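Local coordinates for protein putative oxidoreductase (Pseudomonas putida, PDB 3L6D) that probably acts as an NADP-binding oxidoreductase, pairing a Rossmann-type dinucleotide-binding domain with a helical domain like that of reductive aminases, at residues F10-I15 and R154-G159; G18-I23 and I70-D75; R34-N39 and S64-T69; W38-G43 and L83-V88; H77-V82 and L109-L114. One frame throughout, in Å; residues are numbered along the deposited sequence.

Contact 1: F10-I15 and R154-G159; sequences FDVSVI and RALLEG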
# COMPACT_ATOMS: atom_id res chain seq x y z
N PHE B 10 -21.24 36.28 -0.89
CA PHE B 10 -20.36 35.17 -1.24
C PHE B 10 -20.39 34.08 -0.18
O PHE B 10 -20.70 34.34 1.01
CB PHE B 10 -18.93 35.67 -1.48
CG PHE B 10 -18.84 36.57 -2.65
CD1 PHE B 10 -18.72 36.06 -3.93
CD2 PHE B 10 -19.00 37.95 -2.47
CE1 PHE B 10 -18.68 36.93 -5.02
CE2 PHE B 10 -18.96 38.82 -3.54
CZ PHE B 10 -18.82 38.31 -4.82
N ASP B 11 -20.10 32.86 -0.63
CA ASP B 11 -20.07 31.72 0.27
C ASP B 11 -18.70 31.49 0.89
O ASP B 11 -18.59 30.92 1.99
CB ASP B 11 -20.47 30.49 -0.54
CG ASP B 11 -21.87 30.60 -1.05
OD1 ASP B 11 -22.76 30.79 -0.20
OD2 ASP B 11 -22.07 30.53 -2.27
N VAL B 12 -17.66 31.90 0.19
CA VAL B 12 -16.28 31.57 0.57
C VAL B 12 -15.32 32.46 -0.18
O VAL B 12 -15.54 32.79 -1.35
CB VAL B 12 -15.94 30.07 0.31
CG1 VAL B 12 -16.12 29.69 -1.17
CG2 VAL B 12 -14.50 29.71 0.82
N SER B 13 -14.23 32.86 0.47
CA SER B 13 -13.21 33.63 -0.22
C SER B 13 -11.97 32.74 -0.19
O SER B 13 -11.85 31.88 0.68
CB SER B 13 -12.89 34.94 0.53
OG SER B 13 -14.01 35.84 0.47
N VAL B 14 -11.10 32.93 -1.17
CA VAL B 14 -9.85 32.16 -1.26
C VAL B 14 -8.73 33.15 -1.48
O VAL B 14 -8.76 33.96 -2.42
CB VAL B 14 -9.88 31.13 -2.45
CG1 VAL B 14 -8.58 30.28 -2.46
CG2 VAL B 14 -11.06 30.23 -2.35
N ILE B 15 -7.74 33.04 -0.64
CA ILE B 15 -6.63 33.91 -0.68
C ILE B 15 -5.37 33.11 -0.91
O ILE B 15 -5.01 32.24 -0.18
CB ILE B 15 -6.57 34.69 0.57
CG1 ILE B 15 -7.64 35.74 0.56
CG2 ILE B 15 -5.25 35.30 0.74
CD1 ILE B 15 -7.63 36.51 1.71
N ARG B 154 -18.35 22.84 7.74
CA ARG B 154 -17.96 21.50 7.33
C ARG B 154 -18.46 21.15 5.93
O ARG B 154 -17.71 20.59 5.15
CB ARG B 154 -18.49 20.46 8.34
CG ARG B 154 -18.04 19.08 8.00
CD ARG B 154 -19.04 18.11 8.53
NE ARG B 154 -18.60 17.58 9.80
CZ ARG B 154 -17.86 16.48 9.91
NH1 ARG B 154 -17.48 15.84 8.82
NH2 ARG B 154 -17.49 16.03 11.10
N ALA B 155 -19.72 21.48 5.62
CA ALA B 155 -20.30 21.14 4.30
C ALA B 155 -19.49 21.81 3.18
O ALA B 155 -19.19 21.21 2.15
CB ALA B 155 -21.86 21.57 4.21
N LEU B 156 -19.10 23.05 3.42
CA LEU B 156 -18.29 23.79 2.46
C LEU B 156 -16.94 23.09 2.23
O LEU B 156 -16.55 22.85 1.08
CB LEU B 156 -18.03 25.21 3.00
CG LEU B 156 -17.04 26.06 2.24
CD1 LEU B 156 -17.61 26.42 0.87
CD2 LEU B 156 -16.77 27.30 3.08
N LEU B 157 -16.27 22.76 3.32
CA LEU B 157 -14.96 22.16 3.26
C LEU B 157 -15.03 20.73 2.67
O LEU B 157 -14.09 20.27 2.04
CB LEU B 157 -14.33 22.16 4.65
CG LEU B 157 -14.08 23.60 5.16
CD1 LEU B 157 -13.44 23.60 6.51
CD2 LEU B 157 -13.24 24.46 4.11
N GLU B 158 -16.15 20.06 2.88
CA GLU B 158 -16.40 18.77 2.22
C GLU B 158 -16.45 18.90 0.69
O GLU B 158 -16.33 17.91 -0.02
CB GLU B 158 -17.66 18.06 2.78
CG GLU B 158 -17.34 17.36 4.09
CD GLU B 158 -18.59 16.89 4.85
OE1 GLU B 158 -19.74 17.24 4.48
OE2 GLU B 158 -18.37 16.21 5.88
N GLY B 159 -16.62 20.13 0.20
CA GLY B 159 -16.51 20.35 -1.23
C GLY B 159 -15.11 20.08 -1.77
O GLY B 159 -14.94 19.72 -2.95
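Val-12, at the start of strand 12-15, and Leu-156, in the short helix 154-157, hold their CA atoms 8.3 Å apart, a spacing bridged mainly by side chains with no hydrogen bond between the segments. Both CB atoms point across the gap. Leu-156 sets CG anti to its backbone N (chi1 171°), which carries the isobutyl fork out toward the strand, and its two methyls straddle the branch of Val-12. CD2 of Leu-156 lies 4.0 Å from CG2 of Val-12, and CD1 of Leu-156 lies 4.1 Å from CG1 of Val-12; the two side chains cross obliquely. CG1 of Val-12 lies between backbone N and carbonyl carbon (chi1 59°) and CG2 is anti to the N, a setting in which each methyl meets one of the leucine's. CD2 of Leu-156 also passes 4.2 Å from Asp-11 O, a loose contact at the margin, and the carboxylate of Asp-11 is engaged by a salt bridge to Arg-34. An alanine in place of Leu-156 is likely to open a gap beside Val-12, since both methyls that clasp the valine would be gone. Within the helical segment, Arg-154 NH1 binds Glu-158 OE2 at 3.1 Å, the carboxylate oxygen lying only 8° out of the guanidinium plane. Gly-159 O accepts from Gln-31 NE2, a further tie to the chain just after helix 19-30. The arrangement is helix-on-sheet packing in a Rossmann fold, where the first strand lies inside the sheet and turns apolar side chains to a flanking helical layer.

Contact 2: G18-I23 and I70-D75; sequences GAMGTI and IFVLLD
A water between Gly-21 and Val-72 is gripped from three directions. It accepts from Gly-21 N at 3.1 Å and from Gly-18 N at 2.9 Å, and donates a weak bond to Val-72 O, 3.3 Å from its oxygen. This is the polar link of the contact, as no direct hydrogen bond joins the segments. Beside the water the packing is apolar and close: the CA atoms of Gly-21 and Val-72 are 5.6 Å apart, and CG2 of the valine rests 3.9 Å from Gly-21 CA. The other valine methyl, CG1, stands anti to its backbone N (chi1 -156°) and reaches the base of selenomethionine Met-20, with CG of that residue 4.0 Å away. The two side chains cross at about a right angle; beyond CG the Met-20 chain bends and leads away, touching Pro-131 and Val-134. The first turn of the helix is secured by Gly-18 O, which accepts from Thr-22 N and from Thr-22 OG1, each at 2.8 Å; the hydroxyl approaches from above the carbonyl plane, 48° out of it. Gly-18 and Gly-21 fit the GxGxxG pattern of Rossmann domains, and the water resembles the structural water that relatives keep between this glycine-rich turn and the end of the fourth strand. Gly-21, with no side chain, lets CG2 of Val-72 come to its CA. The chemistry thus implies a close approach of the helix start and the chain just after the strand, made possible by the glycine, with a water taking up N-H groups of the helix start.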
# COMPACT_ATOMS: atom_id res chain seq x y z
N GLY B 18 -2.06 30.06 -6.00
CA GLY B 18 -1.05 29.19 -6.53
C GLY B 18 -1.81 27.98 -6.98
O GLY B 18 -3.01 28.00 -7.02
N ALA B 19 -1.11 26.92 -7.32
CA ALA B 19 -1.78 25.74 -7.89
C ALA B 19 -2.91 25.17 -7.02
O ALA B 19 -3.98 24.82 -7.54
CB ALA B 19 -0.76 24.65 -8.23
N MSE B 20 -2.66 25.04 -5.72
CA MSE B 20 -3.60 24.42 -4.78
C MSE B 20 -4.82 25.34 -4.53
O MSE B 20 -5.98 24.91 -4.65
CB MSE B 20 -2.87 24.07 -3.48
CG MSE B 20 -3.66 23.25 -2.47
SE MSE B 20 -4.62 21.67 -3.13
CE MSE B 20 -3.29 20.23 -2.85
N GLY B 21 -4.55 26.60 -4.20
CA GLY B 21 -5.61 27.59 -4.10
C GLY B 21 -6.41 27.74 -5.38
O GLY B 21 -7.63 27.79 -5.34
N THR B 22 -5.74 27.78 -6.53
CA THR B 22 -6.45 27.88 -7.81
C THR B 22 -7.39 26.70 -7.98
O THR B 22 -8.56 26.89 -8.34
CB THR B 22 -5.48 28.00 -9.03
OG1 THR B 22 -4.70 29.19 -8.87
CG2 THR B 22 -6.27 28.09 -10.35
N ILE B 23 -6.91 25.47 -7.71
CA ILE B 23 -7.83 24.34 -7.89
C ILE B 23 -8.97 24.33 -6.88
O ILE B 23 -10.08 23.95 -7.22
CB ILE B 23 -7.17 22.91 -8.03
CG1 ILE B 23 -8.18 21.92 -8.69
CG2 ILE B 23 -6.84 22.29 -6.72
CD1 ILE B 23 -8.30 22.02 -10.18
N ILE B 70 -10.49 30.82 2.81
CA ILE B 70 -9.51 29.76 2.76
C ILE B 70 -8.15 30.41 2.46
O ILE B 70 -8.03 31.18 1.49
CB ILE B 70 -9.92 28.77 1.67
CG1 ILE B 70 -11.13 27.98 2.13
CG2 ILE B 70 -8.78 27.80 1.33
CD1 ILE B 70 -11.71 27.22 1.00
N PHE B 71 -7.13 30.14 3.29
CA PHE B 71 -5.75 30.65 3.06
C PHE B 71 -4.87 29.54 2.49
O PHE B 71 -4.81 28.45 3.04
CB PHE B 71 -5.06 31.06 4.36
CG PHE B 71 -5.41 32.41 4.88
CD1 PHE B 71 -6.67 32.92 4.77
CD2 PHE B 71 -4.46 33.12 5.59
CE1 PHE B 71 -6.99 34.19 5.29
CE2 PHE B 71 -4.75 34.37 6.13
CZ PHE B 71 -6.03 34.91 5.97
N VAL B 72 -4.19 29.82 1.38
CA VAL B 72 -3.29 28.83 0.81
C VAL B 72 -2.10 29.63 0.29
O VAL B 72 -2.08 30.06 -0.85
CB VAL B 72 -3.91 27.99 -0.36
CG1 VAL B 72 -3.17 26.67 -0.46
CG2 VAL B 72 -5.39 27.74 -0.19
N LEU B 73 -1.12 29.83 1.16
CA LEU B 73 -0.06 30.80 0.89
C LEU B 73 1.28 30.11 0.80
O LEU B 73 1.36 28.91 1.08
CB LEU B 73 -0.04 31.87 1.97
CG LEU B 73 -1.30 32.76 1.96
CD1 LEU B 73 -1.46 33.46 3.29
CD2 LEU B 73 -1.29 33.77 0.81
N LEU B 74 2.31 30.85 0.40
CA LEU B 74 3.63 30.24 0.20
C LEU B 74 4.11 29.61 1.49
O LEU B 74 4.42 28.42 1.54
CB LEU B 74 4.68 31.24 -0.33
CG LEU B 74 6.04 30.57 -0.68
CD1 LEU B 74 5.88 29.44 -1.72
CD2 LEU B 74 7.11 31.56 -1.13
N ASP B 75 4.18 30.42 2.55
CA ASP B 75 4.73 29.92 3.81
C ASP B 75 4.20 30.71 4.99
O ASP B 75 3.33 31.59 4.82
CB ASP B 75 6.28 29.96 3.76
CG ASP B 75 6.81 31.35 3.45
OD1 ASP B 75 6.06 32.35 3.59
OD2 ASP B 75 8.01 31.44 3.07
O HOH W 1 -2.08 28.33 -3.69

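Contact 3: R34-N39 and S64-T69; sequences RVAIWN and SASPAT
With chi1 at -53°, Ser-66 holds OG beside its own backbone N, and this brings the oxygen to 4.5 Å from CB of Ala-36. The backbone makes a sharper change: swinging from psi -23° at Ala-65 to psi 158° at Ser-66, it turns both CB atoms toward strand 35-38. Ala-36 answers with its own CB pointing back, and the touch falls between two methyls, Ala-36 CB and Ala-65 CB, 4.2 Å apart. With such short side chains the backbones come near each other, the CA atoms of Ala-36 and Ala-65 lying 7.1 Å apart. No hydrogen bond joins the segments. The buried hydroxyl of Ser-66 is satisfied by the hydroxyl of Ser-13, on the strand between the two. Phe-10 touches Ala-36, Ala-65 and Ser-66, and Cys-56 also packs on Ala-36, so the meeting point of the alanines is enclosed by other side chains. In the fold, helix 59-65 ends above one face of the parallel part of the sheet, and the chain then turns through Pro-67 into strand 68-71. Strand 12-15 lies between that strand and 35-38, holding Ala-36 by backbone hydrogen bonds with Val-12 and Val-14, while Val-35 points away to the other face and meets Leu-28 and Leu-29 of helix 19-30.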
# COMPACT_ATOMS: atom_id res chain seq x y z
N ARG B 34 -20.50 30.80 -4.54
CA ARG B 34 -20.19 32.13 -4.98
C ARG B 34 -18.84 32.36 -4.32
O ARG B 34 -18.74 32.26 -3.06
CB ARG B 34 -21.21 33.11 -4.42
CG ARG B 34 -22.66 32.89 -4.98
CD ARG B 34 -23.68 33.66 -4.14
NE ARG B 34 -23.76 33.15 -2.76
CZ ARG B 34 -24.40 33.77 -1.76
NH1 ARG B 34 -25.03 34.96 -1.96
NH2 ARG B 34 -24.43 33.20 -0.56
N VAL B 35 -17.81 32.55 -5.14
CA VAL B 35 -16.40 32.62 -4.61
C VAL B 35 -15.76 33.98 -4.89
O VAL B 35 -15.77 34.47 -6.03
CB VAL B 35 -15.51 31.51 -5.27
CG1 VAL B 35 -14.09 31.48 -4.61
CG2 VAL B 35 -16.16 30.11 -5.18
N ALA B 36 -15.15 34.57 -3.85
CA ALA B 36 -14.40 35.78 -4.01
C ALA B 36 -12.93 35.44 -3.77
O ALA B 36 -12.62 34.53 -3.01
CB ALA B 36 -14.90 36.85 -3.02
N ILE B 37 -12.04 36.13 -4.48
CA ILE B 37 -10.59 35.81 -4.43
C ILE B 37 -9.77 37.06 -4.31
O ILE B 37 -10.22 38.19 -4.67
CB ILE B 37 -10.11 35.02 -5.69
CG1 ILE B 37 -10.29 35.91 -6.95
CG2 ILE B 37 -10.83 33.60 -5.81
CD1 ILE B 37 -9.65 35.34 -8.20
N TRP B 38 -8.55 36.87 -3.82
CA TRP B 38 -7.55 37.92 -3.84
C TRP B 38 -6.22 37.21 -3.98
O TRP B 38 -6.03 36.13 -3.44
CB TRP B 38 -7.55 38.74 -2.53
CG TRP B 38 -6.45 39.81 -2.52
CD1 TRP B 38 -6.54 41.10 -2.97
CD2 TRP B 38 -5.11 39.63 -2.08
NE1 TRP B 38 -5.32 41.75 -2.80
CE2 TRP B 38 -4.43 40.87 -2.26
CE3 TRP B 38 -4.41 38.55 -1.53
CZ2 TRP B 38 -3.08 41.04 -1.93
CZ3 TRP B 38 -3.06 38.72 -1.21
CH2 TRP B 38 -2.42 39.95 -1.41
N ASN B 39 -5.33 37.83 -4.73
CA ASN B 39 -3.99 37.37 -4.84
C ASN B 39 -3.06 38.43 -5.38
O ASN B 39 -3.44 39.59 -5.56
CB ASN B 39 -3.93 36.22 -5.80
CG ASN B 39 -2.75 35.36 -5.56
OD1 ASN B 39 -2.72 34.65 -4.57
ND2 ASN B 39 -1.75 35.44 -6.42
N SER B 64 -14.05 40.22 4.36
CA SER B 64 -15.36 40.77 4.66
C SER B 64 -16.42 40.12 3.79
O SER B 64 -17.58 39.98 4.20
CB SER B 64 -15.37 42.31 4.49
OG SER B 64 -14.53 42.91 5.49
N ALA B 65 -16.03 39.71 2.59
CA ALA B 65 -17.01 39.30 1.56
C ALA B 65 -17.71 37.99 1.86
O ALA B 65 -18.80 37.74 1.32
CB ALA B 65 -16.35 39.21 0.18
N SER B 66 -17.10 37.13 2.68
CA SER B 66 -17.62 35.76 2.90
C SER B 66 -17.52 35.40 4.38
O SER B 66 -16.66 35.92 5.04
CB SER B 66 -16.76 34.76 2.11
OG SER B 66 -16.66 35.14 0.74
N PRO B 67 -18.30 34.43 4.86
CA PRO B 67 -18.21 34.07 6.28
C PRO B 67 -16.91 33.26 6.60
O PRO B 67 -16.47 33.22 7.74
CB PRO B 67 -19.49 33.24 6.52
CG PRO B 67 -19.75 32.62 5.18
CD PRO B 67 -19.41 33.70 4.18
N ALA B 68 -16.31 32.66 5.56
CA ALA B 68 -15.06 31.90 5.71
C ALA B 68 -14.11 32.27 4.58
O ALA B 68 -14.54 32.46 3.43
CB ALA B 68 -15.32 30.41 5.67
N THR B 69 -12.81 32.29 4.89
CA THR B 69 -11.82 32.54 3.90
C THR B 69 -10.80 31.39 3.96
O THR B 69 -10.32 31.02 5.04
CB THR B 69 -11.08 33.88 4.15
OG1 THR B 69 -11.99 34.97 4.01
CG2 THR B 69 -9.97 34.06 3.14

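Contact 4: W38-G43 and L83-V88; sequences WNRSPG and LGMPGV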
# COMPACT_ATOMS: atom_id res chain seq x y z
N TRP B 38 -8.55 36.87 -3.82
CA TRP B 38 -7.55 37.92 -3.84
C TRP B 38 -6.22 37.21 -3.98
O TRP B 38 -6.03 36.13 -3.44
CB TRP B 38 -7.55 38.74 -2.53
CG TRP B 38 -6.45 39.81 -2.52
CD1 TRP B 38 -6.54 41.10 -2.97
CD2 TRP B 38 -5.11 39.63 -2.08
NE1 TRP B 38 -5.32 41.75 -2.80
CE2 TRP B 38 -4.43 40.87 -2.26
CE3 TRP B 38 -4.41 38.55 -1.53
CZ2 TRP B 38 -3.08 41.04 -1.93
CZ3 TRP B 38 -3.06 38.72 -1.21
CH2 TRP B 38 -2.42 39.95 -1.41
N ASN B 39 -5.33 37.83 -4.73
CA ASN B 39 -3.99 37.37 -4.84
C ASN B 39 -3.06 38.43 -5.38
O ASN B 39 -3.44 39.59 -5.56
CB ASN B 39 -3.93 36.22 -5.80
CG ASN B 39 -2.75 35.36 -5.56
OD1 ASN B 39 -2.72 34.65 -4.57
ND2 ASN B 39 -1.75 35.44 -6.42
N ARG B 40 -1.83 37.98 -5.68
CA ARG B 40 -0.82 38.79 -6.39
C ARG B 40 -0.55 38.24 -7.82
O ARG B 40 0.44 38.63 -8.47
CB ARG B 40 0.47 38.81 -5.56
CG ARG B 40 0.26 39.15 -4.06
CD ARG B 40 1.62 39.43 -3.37
NE ARG B 40 1.53 39.83 -1.96
CZ ARG B 40 1.88 41.02 -1.48
NH1 ARG B 40 2.36 41.97 -2.29
NH2 ARG B 40 1.76 41.29 -0.18
N SER B 41 -1.43 37.36 -8.32
CA SER B 41 -1.13 36.60 -9.57
C SER B 41 -2.02 36.86 -10.78
O SER B 41 -3.09 36.26 -10.91
CB SER B 41 -1.07 35.08 -9.35
OG SER B 41 -1.10 34.38 -10.58
N PRO B 42 -1.53 37.69 -11.71
CA PRO B 42 -2.30 38.02 -12.93
C PRO B 42 -2.86 36.75 -13.64
O PRO B 42 -4.08 36.55 -13.68
CB PRO B 42 -1.29 38.78 -13.79
CG PRO B 42 -0.26 39.35 -12.76
CD PRO B 42 -0.15 38.25 -11.74
N GLY B 43 -1.97 35.88 -14.14
CA GLY B 43 -2.41 34.59 -14.72
C GLY B 43 -3.54 33.92 -13.96
O GLY B 43 -4.69 33.72 -14.49
N LEU B 83 -1.90 38.85 7.14
CA LEU B 83 -2.62 39.20 8.37
C LEU B 83 -2.24 40.59 8.93
O LEU B 83 -3.01 41.18 9.71
CB LEU B 83 -2.40 38.15 9.47
CG LEU B 83 -3.23 36.84 9.58
CD1 LEU B 83 -4.70 36.98 9.15
CD2 LEU B 83 -2.57 35.80 8.79
N GLY B 84 -1.08 41.09 8.55
CA GLY B 84 -0.60 42.39 9.03
C GLY B 84 -1.05 43.55 8.16
O GLY B 84 -0.90 44.71 8.55
N MSE B 85 -1.64 43.25 7.01
CA MSE B 85 -2.02 44.30 6.05
C MSE B 85 -3.08 45.28 6.59
O MSE B 85 -3.72 44.99 7.61
CB MSE B 85 -2.46 43.67 4.72
CG MSE B 85 -1.28 43.29 3.84
SE MSE B 85 -1.79 42.19 2.31
CE MSE B 85 -0.69 43.17 0.98
N PRO B 86 -3.24 46.46 5.94
CA PRO B 86 -4.13 47.52 6.48
C PRO B 86 -5.57 47.06 6.73
O PRO B 86 -6.23 46.59 5.79
CB PRO B 86 -4.09 48.61 5.40
CG PRO B 86 -3.43 47.98 4.20
CD PRO B 86 -2.54 46.90 4.72
N GLY B 87 -6.02 47.17 7.98
CA GLY B 87 -7.43 46.87 8.36
C GLY B 87 -7.81 45.40 8.38
O GLY B 87 -8.99 45.03 8.49
N VAL B 88 -6.82 44.54 8.25
CA VAL B 88 -7.08 43.12 8.24
C VAL B 88 -7.57 42.65 9.61
O VAL B 88 -8.57 41.95 9.68
CB VAL B 88 -5.84 42.32 7.75
CG1 VAL B 88 -6.01 40.81 8.01
CG2 VAL B 88 -5.68 42.59 6.27
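A Met-aromatic contact joins selenomethionine Met-85 to Trp-38: SE lies 5.1 Å from the centroid of the six-membered ring, in a direction 40° off the ring normal, an oblique approach that is neither stacked on the face nor set at the edge. Apolar packing adds to it, with the terminal methyl CE of Met-85 4.3 Å from CZ2 of Trp-38. The CA atoms of Trp-38 and Met-85 stand 13.0 Å apart, so the long side chains span the distance. Trp-38 points its CB at the 83-88 segment, and CG stands anti to the backbone N (chi1 177°), carrying the indole outward to the methyl. CE of Met-85 also touches the guanidinium, 3.3 Å from NH2 of Arg-40, an oblique approach, with arginine and selenomethionine side chains arriving from opposite directions. Arg-40 reaches it by an extended chain from CG to NE, and its NH2 also forms a long, weak ion pair with Glu-81. The arginine belongs to the loop that follows the second strand of the Rossmann fold, the place where NADP-dependent relatives commonly recognise the adenosine phosphate; any such role here is inferred. Among polar interactions of the backbone and caps, Val-88 N donates to Met-85 O at 3.2 Å across a type II turn, with Gly-87 at positive phi (73°). Ser-41 OG caps Lys-44 N at the start of helix 42-50, and Asn-39 OD1 accepts from Leu-17 N. Val-59, from helix 59-65, packs on both Trp-38 and Met-85.

Contact 5: H77-V82 and L109-L114; sequences HATHEV and LALQGL
His-80 lays one face of its imidazole over a methyl of Leu-111: CD2 sits 4.0 Å from the ring centroid, 24° off the normal, a CH-pi contact displaced toward the rim. NE2 of His-80 is the ring atom nearest to CD2 of Leu-111, at 3.7 Å. Leu-114, a turn further on, brings CD1 to 4.1 Å from ND1 of His-80, obliquely to the ring. On the buried side Thr-79 completes the group. CG2 of Thr-79, anti to the backbone N, meets CD2 of Leu-111 at 3.5 Å, a close touch, while OG1, beside the N (chi1 -57°), turns back to the carbonyl of Asp-75. Replacing His-80 by a glycine would probably open a gap over Leu-111 CD2 and beside Leu-114 CD1, since the imidazole that meets both would be gone. The helix segments run almost parallel, with an angle of 10° between axes 11.7 Å apart. Such neighbouring, parallel helices, each following one of two neighbouring parallel strands (68-71 and 96-99), are characteristic of successive beta-alpha units on one face of a Rossmann fold.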
# COMPACT_ATOMS: atom_id res chain seq x y z
N HIS B 77 5.80 33.03 6.75
CA HIS B 77 6.08 34.46 6.50
C HIS B 77 4.92 35.11 5.71
O HIS B 77 4.44 36.18 6.11
CB HIS B 77 7.40 34.66 5.73
CG HIS B 77 8.63 34.36 6.53
ND1 HIS B 77 8.85 34.90 7.79
CD2 HIS B 77 9.73 33.62 6.24
CE1 HIS B 77 10.03 34.49 8.24
NE2 HIS B 77 10.58 33.71 7.32
N ALA B 78 4.47 34.45 4.63
CA ALA B 78 3.38 34.96 3.78
C ALA B 78 2.04 35.11 4.55
O ALA B 78 1.27 36.06 4.33
CB ALA B 78 3.20 34.07 2.54
N THR B 79 1.78 34.18 5.48
CA THR B 79 0.54 34.22 6.29
C THR B 79 0.57 35.46 7.18
O THR B 79 -0.42 36.19 7.26
CB THR B 79 0.40 32.95 7.15
OG1 THR B 79 0.42 31.80 6.31
CG2 THR B 79 -0.92 32.96 7.96
N HIS B 80 1.71 35.73 7.82
CA HIS B 80 1.76 36.85 8.76
C HIS B 80 1.67 38.16 8.01
O HIS B 80 1.02 39.08 8.47
CB HIS B 80 2.99 36.77 9.65
CG HIS B 80 2.83 35.83 10.80
ND1 HIS B 80 2.33 36.22 12.02
CD2 HIS B 80 3.09 34.50 10.91
CE1 HIS B 80 2.30 35.19 12.84
NE2 HIS B 80 2.75 34.13 12.19
N GLU B 81 2.31 38.23 6.85
CA GLU B 81 2.25 39.42 5.97
C GLU B 81 0.80 39.78 5.55
O GLU B 81 0.35 40.94 5.67
CB GLU B 81 3.12 39.18 4.75
CG GLU B 81 3.04 40.27 3.69
CD GLU B 81 3.92 40.00 2.48
OE1 GLU B 81 4.13 38.81 2.12
OE2 GLU B 81 4.40 41.00 1.88
N VAL B 82 0.07 38.76 5.08
CA VAL B 82 -1.35 38.92 4.76
C VAL B 82 -2.12 39.46 5.98
O VAL B 82 -2.86 40.44 5.85
CB VAL B 82 -1.97 37.57 4.24
CG1 VAL B 82 -3.48 37.58 4.34
CG2 VAL B 82 -1.54 37.30 2.80
N LEU B 109 -0.17 27.61 16.50
CA LEU B 109 -0.77 28.10 17.76
C LEU B 109 -0.70 29.62 17.86
O LEU B 109 -1.62 30.26 18.39
CB LEU B 109 -0.20 27.42 19.01
CG LEU B 109 -0.65 25.96 19.22
CD1 LEU B 109 0.15 25.29 20.33
CD2 LEU B 109 -2.19 25.81 19.46
N ALA B 110 0.40 30.19 17.34
CA ALA B 110 0.52 31.64 17.28
C ALA B 110 -0.52 32.24 16.31
O ALA B 110 -1.08 33.31 16.59
CB ALA B 110 1.94 32.05 16.89
N LEU B 111 -0.79 31.56 15.20
CA LEU B 111 -1.79 32.06 14.20
C LEU B 111 -3.21 31.96 14.70
O LEU B 111 -4.01 32.90 14.52
CB LEU B 111 -1.72 31.29 12.91
CG LEU B 111 -0.49 31.66 12.12
CD1 LEU B 111 -0.19 30.54 11.09
CD2 LEU B 111 -0.73 33.01 11.48
N GLN B 112 -3.51 30.82 15.30
CA GLN B 112 -4.75 30.64 16.02
C GLN B 112 -4.91 31.79 17.02
O GLN B 112 -5.91 32.49 17.00
CB GLN B 112 -4.75 29.29 16.75
CG GLN B 112 -6.12 28.90 17.27
CD GLN B 112 -6.13 27.54 17.92
OE1 GLN B 112 -5.59 27.38 19.00
NE2 GLN B 112 -6.74 26.58 17.28
N GLY B 113 -3.90 32.03 17.86
CA GLY B 113 -3.95 33.14 18.83
C GLY B 113 -4.26 34.49 18.21
O GLY B 113 -5.11 35.23 18.71
N LEU B 114 -3.57 34.80 17.12
CA LEU B 114 -3.76 36.04 16.40
C LEU B 114 -5.18 36.20 15.86
O LEU B 114 -5.81 37.24 16.04
CB LEU B 114 -2.77 36.10 15.23
CG LEU B 114 -2.46 37.45 14.56
CD1 LEU B 114 -1.04 37.48 13.94
CD2 LEU B 114 -3.47 37.83 13.54

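Overall arrangement
All five contacts lie in the Rossmann-type domain. Contact 1 joins strand 12-15 to the late helix 154-157 and closes the longest loop, within which the other four are nested. Contacts 1, 2 and 3 share one sheet through the neighbouring strands 35-38, 12-15 and 68-71; the centres of contacts 1 and 3 are about 9 Å apart. Contact 4 starts from the same strand end as contact 3 and crosses contact 2 along the chain. Helix 76-84 serves contacts 4 and 5, whose centres are about 14 Å apart. Together they pack strands, helices and loops of one probable dinucleotide-binding domain against each other.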